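Local coordinates for aerotolerance-related membrane protein (Bacteroides fragilis, PDB 4JDU) that probably has a role in aerotolerance at the cell membrane and binds calcium through its von Willebrand factor type A domain, at residues 63-68 with 101-106; 188-193 with 199-204. The protein carries 6 engineered substitutions. All blocks are in the same frame, centred on the assembly; numbering follows the deposited sequence. Where two conformers were deposited one is given.

Contact 1 of 2, residues 63-68 with 101-106; sequences LPITSD and SFTPQE
The CA atoms of I65 and F102 are the nearest pair across the contact, 6.8 Å apart, where the end of edge strand 59-66 of a von Willebrand factor type A fold passes the loop that leads from helix 91-99 into strand 109-116. The chain turns a corner at I65, and no direct hydrogen bond joins the two segments. A water does so instead: it accepts from I65 N at 2.9 Å and donates to S101 O at 2.6 Å, so that one water links the two backbones.

The side-chain part rests on I65, whose two branches diverge. CG1 is anti to the carbonyl carbon (chi1 -70°) and lies against S101 O at 3.6 Å, while its terminal CD1 comes obliquely to the F102 ring, 4.4 Å from CD1 of that residue. The I65 side chain also touches M12 of strand 9-16, as do S101 and F102, which places the contact beside the central sheet. The two segments bury 138 Å² between them, and all the touching residues remain partly exposed.

T103 divides its branches by polarity. Its OG1 accepts from Q105 N, forming an ST turn, and is also hydrogen-bonded to E10 OE2. The methyl is left to the apolar side: T103 CG2 meets I65 CG2 at 4.1 Å, the two side chains crossing at about a right angle.

Contact 2 of 2, residues 188-193 with 199-204; sequences IYIRVD and QKAINQ
A201 and I202, on helix 195-206, meet I188 and I190 at strand 189-191 in a beta-alpha unit of the Rossmann-like von Willebrand factor type A fold: the last strand of the central sheet runs into the C-terminal helix, which packs back on it. No hydrogen bond crosses the contact, and the 151 Å² buried is made by aliphatic carbons and helix backbone.

The helix is regular here, with Q199 O accepting from N203 N and K200 O from Q204 N. The CB of Q199 points away from the strand, and its side chain touches K40 of helix 37-43. A201 supplies the tightest touch: its CB points at the strand and meets I190 CD1 at 3.5 Å. Small as it is, this methyl lets the isoleucine come close to the helix backbone, and the same I190 CD1 lies 3.9 Å from I202 N. Two torsions set this reach: I190 CG1 stands anti to the carbonyl carbon (chi1 -61°), and chi2 is extended at 163°.

I202 follows, buried, with L41 of helix 37-43 and N140 of strand 138-143 also touching its side chain. Its CD1 lies 4.2 Å from I188 CG1, the two side chains meeting at a slant. Beyond CG1, the I188 side chain ends on the helix backbone, with I188 CD1 3.7 Å from A201 O.

How the contacts relate
From the N terminus, the chain passes through strand 9-16, helices 30-33 and 37-43 and strand 49-55 before edge strand 59-66. Contact 1 closes a loop of 32 intervening residues, which includes helices 69-77 and 91-99, and brings the end of that strand to the approach to strand 109-116. Contact 2 comes later, with only five residues between its segments, and folds helix 195-206 onto strand 189-191. The loops are in series, neither nesting nor crossing. They involve the two outermost strands of the six-stranded mixed sheet in this chain, 59-66 and 189-191. Their centres are 22 Å apart and their nearest atoms about 12 Å, so they do not touch.

Contact 1 of 2, residues 63-68 with 101-106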
loop_
_atom_site.group_PDB
_atom_site.type_symbol
_atom_site.label_atom_id
_atom_site.label_comp_id
_atom_site.label_asym_id
_atom_site.label_seq_id
_atom_site.Cartn_x
_atom_site.Cartn_y
_atom_site.Cartn_z
ATOM N N LEU A 63 -0.893 10.240 8.292
ATOM C CA LEU A 63 0.099 11.295 8.176
ATOM C C LEU A 63 -0.186 12.143 6.951
ATOM O O LEU A 63 0.002 11.685 5.824
ATOM C CB LEU A 63 1.493 10.680 8.046
ATOM C CG LEU A 63 2.646 11.676 7.934
ATOM C CD1 LEU A 63 2.765 12.508 9.208
ATOM C CD2 LEU A 63 3.935 10.928 7.667
ATOM N N PRO A 64 -0.655 13.380 7.159
ATOM C CA PRO A 64 -0.778 14.306 6.032
ATOM C C PRO A 64 0.583 14.560 5.393
ATOM O O PRO A 64 1.622 14.436 6.062
ATOM C CB PRO A 64 -1.318 15.588 6.684
ATOM C CG PRO A 64 -2.019 15.113 7.928
ATOM C CD PRO A 64 -1.189 13.944 8.410
ATOM N N ILE A 65 0.570 14.895 4.108
ATOM C CA ILE A 65 1.790 15.151 3.341
ATOM C C ILE A 65 2.736 16.076 4.098
ATOM O O ILE A 65 2.331 17.147 4.565
ATOM C CB ILE A 65 1.461 15.804 1.984
ATOM C CG1 ILE A 65 0.774 14.802 1.048
ATOM C CG2 ILE A 65 2.721 16.388 1.347
ATOM C CD1 ILE A 65 1.721 13.838 0.337
ATOM N N THR A 66 3.998 15.677 4.229
ATOM C CA THR A 66 4.945 16.434 5.045
ATOM C C THR A 66 6.388 16.247 4.587
ATOM O O THR A 66 6.709 15.268 3.909
ATOM C CB THR A 66 4.850 15.978 6.529
ATOM O OG1 THR A 66 5.771 16.731 7.328
ATOM C CG2 THR A 66 5.167 14.493 6.665
ATOM N N SER A 67 7.254 17.182 4.976
ATOM C CA SER A 67 8.680 17.044 4.711
ATOM C C SER A 67 9.372 16.308 5.855
ATOM O O SER A 67 10.575 16.041 5.794
ATOM C CB SER A 67 9.317 18.414 4.492
ATOM O OG SER A 67 9.081 19.264 5.602
ATOM N N ASP A 68 8.608 15.964 6.890
ATOM C CA ASP A 68 9.170 15.278 8.060
ATOM C C ASP A 68 9.214 13.769 7.810
ATOM O O ASP A 68 8.335 13.030 8.246
ATOM C CB ASP A 68 8.349 15.598 9.323
ATOM C CG ASP A 68 9.049 15.176 10.614
ATOM O OD1 ASP A 68 10.000 14.370 10.557
ATOM O OD2 ASP A 68 8.638 15.642 11.699
ATOM N N SER A 101 -5.659 14.169 -1.322
ATOM C CA SER A 101 -4.840 14.469 -0.152
ATOM C C SER A 101 -3.548 15.230 -0.435
ATOM O O SER A 101 -2.755 15.465 0.484
ATOM C CB SER A 101 -4.499 13.177 0.594
ATOM O OG SER A 101 -5.665 12.604 1.154
ATOM N N PHE A 102 -3.331 15.606 -1.690
ATOM C CA PHE A 102 -2.137 16.364 -2.059
ATOM C C PHE A 102 -2.302 17.849 -1.774
ATOM O O PHE A 102 -3.426 18.346 -1.631
ATOM C CB PHE A 102 -1.783 16.124 -3.534
ATOM C CG PHE A 102 -1.375 14.706 -3.828
ATOM C CD1 PHE A 102 -0.065 14.287 -3.605
ATOM C CD2 PHE A 102 -2.299 13.779 -4.304
ATOM C CE1 PHE A 102 0.328 12.977 -3.869
ATOM C CE2 PHE A 102 -1.918 12.455 -4.561
ATOM C CZ PHE A 102 -0.603 12.051 -4.342
ATOM N N THR A 103 -1.186 18.565 -1.682
ATOM C CA THR A 103 -1.256 20.009 -1.475
ATOM C C THR A 103 -1.572 20.719 -2.787
ATOM O O THR A 103 -1.242 20.226 -3.862
ATOM C CB THR A 103 0.054 20.600 -0.909
ATOM O OG1 THR A 103 0.988 20.821 -1.972
ATOM C CG2 THR A 103 0.664 19.671 0.102
ATOM N N PRO A 104 -2.211 21.888 -2.707
ATOM C CA PRO A 104 -2.472 22.642 -3.941
ATOM C C PRO A 104 -1.215 23.212 -4.617
ATOM O O PRO A 104 -1.351 23.835 -5.666
ATOM C CB PRO A 104 -3.386 23.779 -3.466
ATOM C CG PRO A 104 -3.167 23.874 -1.992
ATOM C CD PRO A 104 -2.883 22.480 -1.538
ATOM N N GLN A 105 -0.031 22.985 -4.047
ATOM C CA GLN A 105 1.211 23.606 -4.531
ATOM C C GLN A 105 1.414 23.488 -6.044
ATOM O O GLN A 105 1.382 22.393 -6.603
ATOM C CB GLN A 105 2.430 23.064 -3.771
ATOM C CG GLN A 105 3.502 24.122 -3.516
ATOM C CD GLN A 105 4.351 23.828 -2.291
ATOM O OE1 GLN A 105 5.041 22.808 -2.225
ATOM N NE2 GLN A 105 4.305 24.726 -1.312
ATOM N N GLU A 106 1.625 24.633 -6.689
ATOM C CA GLU A 106 1.622 24.725 -8.148
ATOM C C GLU A 106 2.704 23.907 -8.846
ATOM O O GLU A 106 3.877 23.962 -8.478
ATOM C CB GLU A 106 1.733 26.189 -8.585
HETATM O O HOH W 1 -2.138 15.285 3.005
#

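Contact 2 of 2, residues 188-193 with 199-204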
loop_
_atom_site.group_PDB
_atom_site.type_symbol
_atom_site.label_atom_id
_atom_site.label_comp_id
_atom_site.label_asym_id
_atom_site.label_seq_id
_atom_site.Cartn_x
_atom_site.Cartn_y
_atom_site.Cartn_z
ATOM N N ILE A 188 3.830 2.047 -12.129
ATOM C CA ILE A 188 4.471 0.748 -12.244
ATOM C C ILE A 188 3.971 -0.212 -11.184
ATOM O O ILE A 188 3.447 0.194 -10.133
ATOM C CB ILE A 188 6.013 0.822 -12.180
ATOM C CG1 ILE A 188 6.473 1.307 -10.804
ATOM C CG2 ILE A 188 6.564 1.683 -13.316
ATOM C CD1 ILE A 188 7.959 1.161 -10.573
ATOM N N TYR A 189 4.073 -1.502 -11.499
ATOM C CA TYR A 189 3.810 -2.562 -10.531
ATOM C C TYR A 189 5.113 -3.286 -10.229
ATOM O O TYR A 189 5.880 -3.632 -11.136
ATOM C CB TYR A 189 2.778 -3.581 -11.036
ATOM C CG TYR A 189 2.759 -4.835 -10.189
ATOM C CD1 TYR A 189 2.196 -4.824 -8.924
ATOM C CD2 TYR A 189 3.329 -6.016 -10.641
ATOM C CE1 TYR A 189 2.197 -5.958 -8.131
ATOM C CE2 TYR A 189 3.324 -7.160 -9.852
ATOM C CZ TYR A 189 2.750 -7.119 -8.601
ATOM O OH TYR A 189 2.720 -8.231 -7.774
ATOM N N ILE A 190 5.366 -3.514 -8.945
ATOM C CA ILE A 190 6.517 -4.298 -8.520
ATOM C C ILE A 190 6.053 -5.342 -7.529
ATOM O O ILE A 190 5.383 -5.007 -6.545
ATOM C CB ILE A 190 7.551 -3.424 -7.800
ATOM C CG1 ILE A 190 8.074 -2.328 -8.725
ATOM C CG2 ILE A 190 8.699 -4.272 -7.273
ATOM C CD1 ILE A 190 8.769 -1.221 -7.983
ATOM N N ARG A 191 6.401 -6.607 -7.768
ATOM C CA ARG A 191 6.202 -7.632 -6.751
ATOM C C ARG A 191 7.364 -7.556 -5.769
ATOM O O ARG A 191 8.523 -7.773 -6.138
ATOM C CB ARG A 191 6.123 -9.044 -7.337
ATOM C CG ARG A 191 5.788 -10.068 -6.253
ATOM C CD ARG A 191 6.150 -11.493 -6.632
ATOM N NE ARG A 191 5.259 -12.046 -7.643
ATOM C CZ ARG A 191 5.278 -13.318 -8.029
ATOM N NH1 ARG A 191 6.139 -14.166 -7.477
ATOM N NH2 ARG A 191 4.435 -13.748 -8.957
ATOM N N VAL A 192 7.055 -7.224 -4.527
ATOM C CA VAL A 192 8.100 -6.964 -3.547
ATOM C C VAL A 192 8.791 -8.237 -3.098
ATOM O O VAL A 192 8.147 -9.157 -2.594
ATOM C CB VAL A 192 7.540 -6.253 -2.314
ATOM C CG1 VAL A 192 8.666 -5.984 -1.326
ATOM C CG2 VAL A 192 6.862 -4.956 -2.724
ATOM N N ASP A 193 10.104 -8.292 -3.285
ATOM C CA ASP A 193 10.891 -9.367 -2.692
ATOM C C ASP A 193 12.062 -8.786 -1.897
ATOM O O ASP A 193 12.039 -8.795 -0.665
ATOM C CB ASP A 193 11.310 -10.394 -3.751
ATOM C CG ASP A 193 10.167 -11.324 -4.133
ATOM O OD1 ASP A 193 9.267 -11.543 -3.288
ATOM O OD2 ASP A 193 10.168 -11.841 -5.269
ATOM N N GLN A 199 12.315 -0.587 -3.350
ATOM C CA GLN A 199 12.425 0.825 -2.990
ATOM C C GLN A 199 13.096 1.650 -4.086
ATOM O O GLN A 199 12.621 2.729 -4.442
ATOM C CB GLN A 199 13.208 0.973 -1.677
ATOM C CG GLN A 199 13.438 2.415 -1.239
ATOM C CD GLN A 199 14.856 2.896 -1.483
ATOM O OE1 GLN A 199 15.776 2.096 -1.651
ATOM N NE2 GLN A 199 15.039 4.212 -1.504
ATOM N N LYS A 200 14.205 1.144 -4.617
ATOM C CA LYS A 200 14.939 1.872 -5.646
ATOM C C LYS A 200 14.099 2.029 -6.906
ATOM O O LYS A 200 14.069 3.099 -7.518
ATOM C CB LYS A 200 16.265 1.174 -5.970
ATOM N N ALA A 201 13.409 0.960 -7.287
ATOM C CA ALA A 201 12.596 0.979 -8.493
ATOM C C ALA A 201 11.437 1.962 -8.367
ATOM O O ALA A 201 11.102 2.667 -9.325
ATOM C CB ALA A 201 12.090 -0.414 -8.803
ATOM N N ILE A 202 10.825 2.017 -7.187
ATOM C CA ILE A 202 9.712 2.936 -6.991
ATOM C C ILE A 202 10.202 4.390 -6.925
ATOM O O ILE A 202 9.567 5.287 -7.481
ATOM C CB ILE A 202 8.809 2.541 -5.780
ATOM C CG1 ILE A 202 7.525 3.369 -5.792
ATOM C CG2 ILE A 202 9.537 2.679 -4.461
ATOM C CD1 ILE A 202 6.726 3.162 -7.050
ATOM N N ASN A 203 11.342 4.618 -6.274
ATOM C CA ASN A 203 11.963 5.943 -6.261
ATOM C C ASN A 203 12.350 6.379 -7.669
ATOM O O ASN A 203 12.256 7.556 -8.020
ATOM C CB ASN A 203 13.205 5.963 -5.363
ATOM C CG ASN A 203 12.863 6.106 -3.890
ATOM O OD1 ASN A 203 13.198 5.245 -3.075
ATOM N ND2 ASN A 203 12.193 7.201 -3.541
ATOM N N GLN A 204 12.788 5.413 -8.470
ATOM C CA GLN A 204 13.165 5.661 -9.857
ATOM C C GLN A 204 11.967 6.084 -10.700
ATOM O O GLN A 204 12.070 6.989 -11.532
ATOM C CB GLN A 204 13.825 4.413 -10.454
ATOM C CG GLN A 204 14.008 4.447 -11.966
ATOM C CD GLN A 204 14.838 3.281 -12.470
ATOM O OE1 GLN A 204 15.857 2.930 -11.874
ATOM N NE2 GLN A 204 14.402 2.667 -13.566
#